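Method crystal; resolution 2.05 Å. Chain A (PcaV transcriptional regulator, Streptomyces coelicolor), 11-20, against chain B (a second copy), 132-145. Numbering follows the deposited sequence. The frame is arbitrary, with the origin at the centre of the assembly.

Chain A 11-20: THPGHLARRL
Chain B 132-145: FFDLIRRVADAAEG

Two helices from two copies of the PcaV regulator, one in chain A starting at Pro A13 and running on past Leu A20, the other in chain B already under way at Phe B132, run in broadly the same direction, their axes 40° apart and 9.5 Å at closest approach. Most residues have phi near -65° and psi near -42°; Pro A13 (-73°, -20°) and Glu B144 (-81°, -7°) depart from this. Before the chain A helix, His A12 (phi 72°, psi 72°) takes the N-cap position. The register sets Leu A16 beside Arg B137 (CA to CA 7.4 Å) and Leu A20 beside Ala B140 (CA to CA 5.2 Å).

Along chain B, Phe B133 (chi1 m, chi2 -86°) comes first. Its CA-CB bond points sideways, but the end of the side chain comes nearer to chain A. Thr A11 CG2 lies over one ring face; Pro A13 CB approaches CZ of Phe B133 at 4.0 Å, and Leu A16 CD2 reaches its CD1 at 3.4 Å.

Ile B136 (m, t) points toward chain A, and its branched aliphatic side chain suits an apolar setting: CG2 packs 3.5 Å from CG of Leu A16 and 4.0 Å from CB of Leu A20; both leucines are t, p. The aliphatic part of Arg B137 (m, t, t) extends this surface, its CG 3.7 Å from CD1 of Leu A16. Branched Val B139 (t) likewise offers CG1 to CD1 of Leu A20 at 3.7 Å.

At Ala B140 a small methyl suits the close backbones: CB lies 4.4 Å from CA of Leu A20 and over one face of the Arg A19 guanidinium. That arginine (m, t, p; chi4 -148°) leaves its edge to two carboxylates, which balance its charge. Asp B141 OD1 (chi1 m) accepts hydrogen bonds from Arg A19 NH1 at 2.9 Å and NH2 at 2.8 Å. Glu B144 OE1 (m, t) receives a nearly linear one from Arg A19 NH2 at 2.7 Å, completing two salt bridges.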

# COMPACT_ATOMS: atom_id res chain seq x y z
N THR A 11 14.43 -11.05 8.44
CA THR A 11 13.96 -9.68 8.69
C THR A 11 12.70 -9.34 7.88
O THR A 11 11.63 -9.20 8.45
CB THR A 11 15.06 -8.63 8.41
OG1 THR A 11 15.76 -8.98 7.21
CG2 THR A 11 16.04 -8.56 9.56
N HIS A 12 12.87 -9.18 6.56
CA HIS A 12 11.78 -8.90 5.61
C HIS A 12 11.20 -7.49 5.71
O HIS A 12 10.07 -7.30 6.15
CB HIS A 12 10.66 -9.94 5.72
CG HIS A 12 11.14 -11.35 5.61
ND1 HIS A 12 11.66 -11.88 4.45
CD2 HIS A 12 11.20 -12.35 6.53
CE1 HIS A 12 12.02 -13.13 4.65
NE2 HIS A 12 11.75 -13.44 5.91
N PRO A 13 11.97 -6.49 5.26
CA PRO A 13 11.46 -5.13 5.44
C PRO A 13 10.31 -4.79 4.49
O PRO A 13 9.58 -3.87 4.78
CB PRO A 13 12.68 -4.26 5.13
CG PRO A 13 13.52 -5.11 4.22
CD PRO A 13 13.31 -6.52 4.66
N GLY A 14 10.14 -5.52 3.39
CA GLY A 14 9.02 -5.23 2.50
C GLY A 14 7.71 -5.60 3.17
O GLY A 14 6.75 -4.83 3.15
N HIS A 15 7.70 -6.77 3.80
CA HIS A 15 6.59 -7.24 4.62
C HIS A 15 6.24 -6.23 5.72
O HIS A 15 5.09 -5.86 5.90
CB HIS A 15 6.95 -8.59 5.24
CG HIS A 15 6.01 -9.05 6.31
ND1 HIS A 15 4.78 -9.61 6.04
CD2 HIS A 15 6.13 -9.04 7.66
CE1 HIS A 15 4.18 -9.93 7.17
NE2 HIS A 15 4.97 -9.59 8.17
N LEU A 16 7.26 -5.77 6.43
CA LEU A 16 7.07 -4.84 7.53
C LEU A 16 6.49 -3.52 7.03
O LEU A 16 5.62 -2.94 7.67
CB LEU A 16 8.39 -4.59 8.25
CG LEU A 16 8.23 -3.91 9.62
CD1 LEU A 16 7.45 -4.80 10.59
CD2 LEU A 16 9.57 -3.50 10.20
N ALA A 17 6.96 -3.04 5.88
CA ALA A 17 6.43 -1.76 5.38
C ALA A 17 4.95 -1.86 5.02
O ALA A 17 4.19 -0.95 5.30
CB ALA A 17 7.23 -1.26 4.17
N ARG A 18 4.56 -2.96 4.40
CA ARG A 18 3.16 -3.17 4.07
C ARG A 18 2.30 -3.25 5.35
O ARG A 18 1.22 -2.69 5.39
CB ARG A 18 2.98 -4.42 3.18
CG ARG A 18 3.63 -4.27 1.79
CD ARG A 18 3.27 -5.39 0.80
NE ARG A 18 3.87 -6.68 1.16
CZ ARG A 18 5.08 -7.08 0.79
NH1 ARG A 18 5.86 -6.31 0.03
NH2 ARG A 18 5.53 -8.27 1.18
N ARG A 19 2.79 -3.95 6.37
CA ARG A 19 2.09 -4.01 7.67
C ARG A 19 1.84 -2.62 8.26
O ARG A 19 0.77 -2.35 8.77
CB ARG A 19 2.90 -4.80 8.71
CG ARG A 19 2.80 -6.29 8.64
CD ARG A 19 3.31 -6.90 9.95
NE ARG A 19 2.36 -6.68 11.03
CZ ARG A 19 2.67 -6.50 12.30
NH1 ARG A 19 3.95 -6.50 12.70
NH2 ARG A 19 1.71 -6.31 13.19
N LEU A 20 2.86 -1.77 8.23
CA LEU A 20 2.76 -0.43 8.81
C LEU A 20 1.72 0.37 8.07
O LEU A 20 0.91 1.08 8.67
CB LEU A 20 4.11 0.29 8.71
CG LEU A 20 4.11 1.70 9.31
CD1 LEU A 20 3.86 1.65 10.82
CD2 LEU A 20 5.44 2.39 9.01
N PHE B 132 14.90 0.41 13.68
CA PHE B 132 13.91 0.56 12.61
C PHE B 132 12.87 -0.56 12.73
O PHE B 132 11.67 -0.32 12.74
CB PHE B 132 14.65 0.52 11.26
CG PHE B 132 13.78 0.49 10.03
CD1 PHE B 132 13.41 1.66 9.38
CD2 PHE B 132 13.42 -0.72 9.44
CE1 PHE B 132 12.67 1.64 8.20
CE2 PHE B 132 12.66 -0.76 8.28
CZ PHE B 132 12.29 0.43 7.64
N PHE B 133 13.34 -1.80 12.86
CA PHE B 133 12.39 -2.92 13.00
C PHE B 133 11.59 -2.87 14.30
O PHE B 133 10.38 -3.09 14.30
CB PHE B 133 13.11 -4.27 12.88
CG PHE B 133 13.36 -4.67 11.48
CD1 PHE B 133 12.39 -5.34 10.76
CD2 PHE B 133 14.54 -4.33 10.86
CE1 PHE B 133 12.60 -5.69 9.43
CE2 PHE B 133 14.77 -4.67 9.53
CZ PHE B 133 13.79 -5.34 8.81
N ASP B 134 12.28 -2.59 15.40
CA ASP B 134 11.63 -2.53 16.70
C ASP B 134 10.51 -1.50 16.71
O ASP B 134 9.39 -1.82 17.11
CB ASP B 134 12.61 -2.19 17.82
CG ASP B 134 11.93 -2.14 19.20
OD1 ASP B 134 11.33 -3.15 19.60
OD2 ASP B 134 11.97 -1.08 19.87
N LEU B 135 10.80 -0.28 16.25
CA LEU B 135 9.81 0.79 16.30
C LEU B 135 8.62 0.52 15.39
O LEU B 135 7.48 0.73 15.77
CB LEU B 135 10.44 2.13 15.93
CG LEU B 135 11.59 2.59 16.81
CD1 LEU B 135 12.08 3.98 16.36
CD2 LEU B 135 11.23 2.55 18.30
N ILE B 136 8.89 0.07 14.16
CA ILE B 136 7.80 -0.17 13.23
C ILE B 136 6.93 -1.33 13.73
O ILE B 136 5.69 -1.27 13.68
CB ILE B 136 8.34 -0.42 11.81
CG1 ILE B 136 8.99 0.86 11.28
CG2 ILE B 136 7.22 -0.85 10.88
CD1 ILE B 136 9.70 0.68 9.92
N ARG B 137 7.56 -2.38 14.24
CA ARG B 137 6.77 -3.49 14.79
C ARG B 137 5.89 -3.07 15.95
O ARG B 137 4.75 -3.49 16.03
CB ARG B 137 7.65 -4.64 15.25
CG ARG B 137 8.16 -5.46 14.11
CD ARG B 137 8.89 -6.68 14.64
NE ARG B 137 9.45 -7.44 13.54
CZ ARG B 137 10.70 -7.88 13.51
NH1 ARG B 137 11.49 -7.62 14.54
NH2 ARG B 137 11.14 -8.57 12.47
N ARG B 138 6.42 -2.24 16.85
CA ARG B 138 5.63 -1.79 17.99
C ARG B 138 4.42 -0.99 17.51
O ARG B 138 3.32 -1.14 18.04
CB ARG B 138 6.48 -0.98 18.97
CG ARG B 138 7.36 -1.87 19.88
CD ARG B 138 8.50 -1.07 20.53
NE ARG B 138 8.03 0.09 21.28
CZ ARG B 138 8.82 1.06 21.73
NH1 ARG B 138 10.13 1.01 21.51
NH2 ARG B 138 8.31 2.07 22.42
N VAL B 139 4.62 -0.14 16.51
CA VAL B 139 3.54 0.69 15.99
C VAL B 139 2.49 -0.17 15.28
O VAL B 139 1.29 -0.03 15.51
CB VAL B 139 4.08 1.80 15.04
CG1 VAL B 139 2.93 2.50 14.29
CG2 VAL B 139 4.88 2.82 15.85
N ALA B 140 2.94 -1.07 14.41
CA ALA B 140 1.98 -1.90 13.69
C ALA B 140 1.23 -2.84 14.64
O ALA B 140 0.02 -3.05 14.49
CB ALA B 140 2.66 -2.70 12.57
N ASP B 141 1.94 -3.39 15.63
CA ASP B 141 1.33 -4.39 16.52
C ASP B 141 0.26 -3.73 17.35
O ASP B 141 -0.82 -4.29 17.56
CB ASP B 141 2.36 -5.05 17.46
CG ASP B 141 3.35 -5.99 16.74
OD1 ASP B 141 3.19 -6.24 15.51
OD2 ASP B 141 4.28 -6.48 17.42
N ALA B 142 0.55 -2.53 17.85
CA ALA B 142 -0.39 -1.83 18.71
C ALA B 142 -1.63 -1.41 17.94
O ALA B 142 -2.73 -1.47 18.47
CB ALA B 142 0.26 -0.64 19.38
N ALA B 143 -1.47 -0.98 16.69
CA ALA B 143 -2.63 -0.56 15.91
C ALA B 143 -3.51 -1.75 15.58
O ALA B 143 -4.73 -1.64 15.59
CB ALA B 143 -2.19 0.18 14.61
N GLU B 144 -2.90 -2.89 15.30
CA GLU B 144 -3.67 -4.08 14.95
C GLU B 144 -4.22 -4.80 16.18
O GLU B 144 -5.01 -5.74 16.06
CB GLU B 144 -2.83 -5.01 14.07
CG GLU B 144 -2.55 -4.42 12.71
CD GLU B 144 -1.49 -5.18 11.93
OE1 GLU B 144 -0.94 -6.17 12.47
OE2 GLU B 144 -1.20 -4.78 10.77
N GLY B 145 -3.81 -4.35 17.36
CA GLY B 145 -4.35 -4.85 18.61
C GLY B 145 -5.46 -3.93 19.10
O GLY B 145 -6.02 -4.13 20.19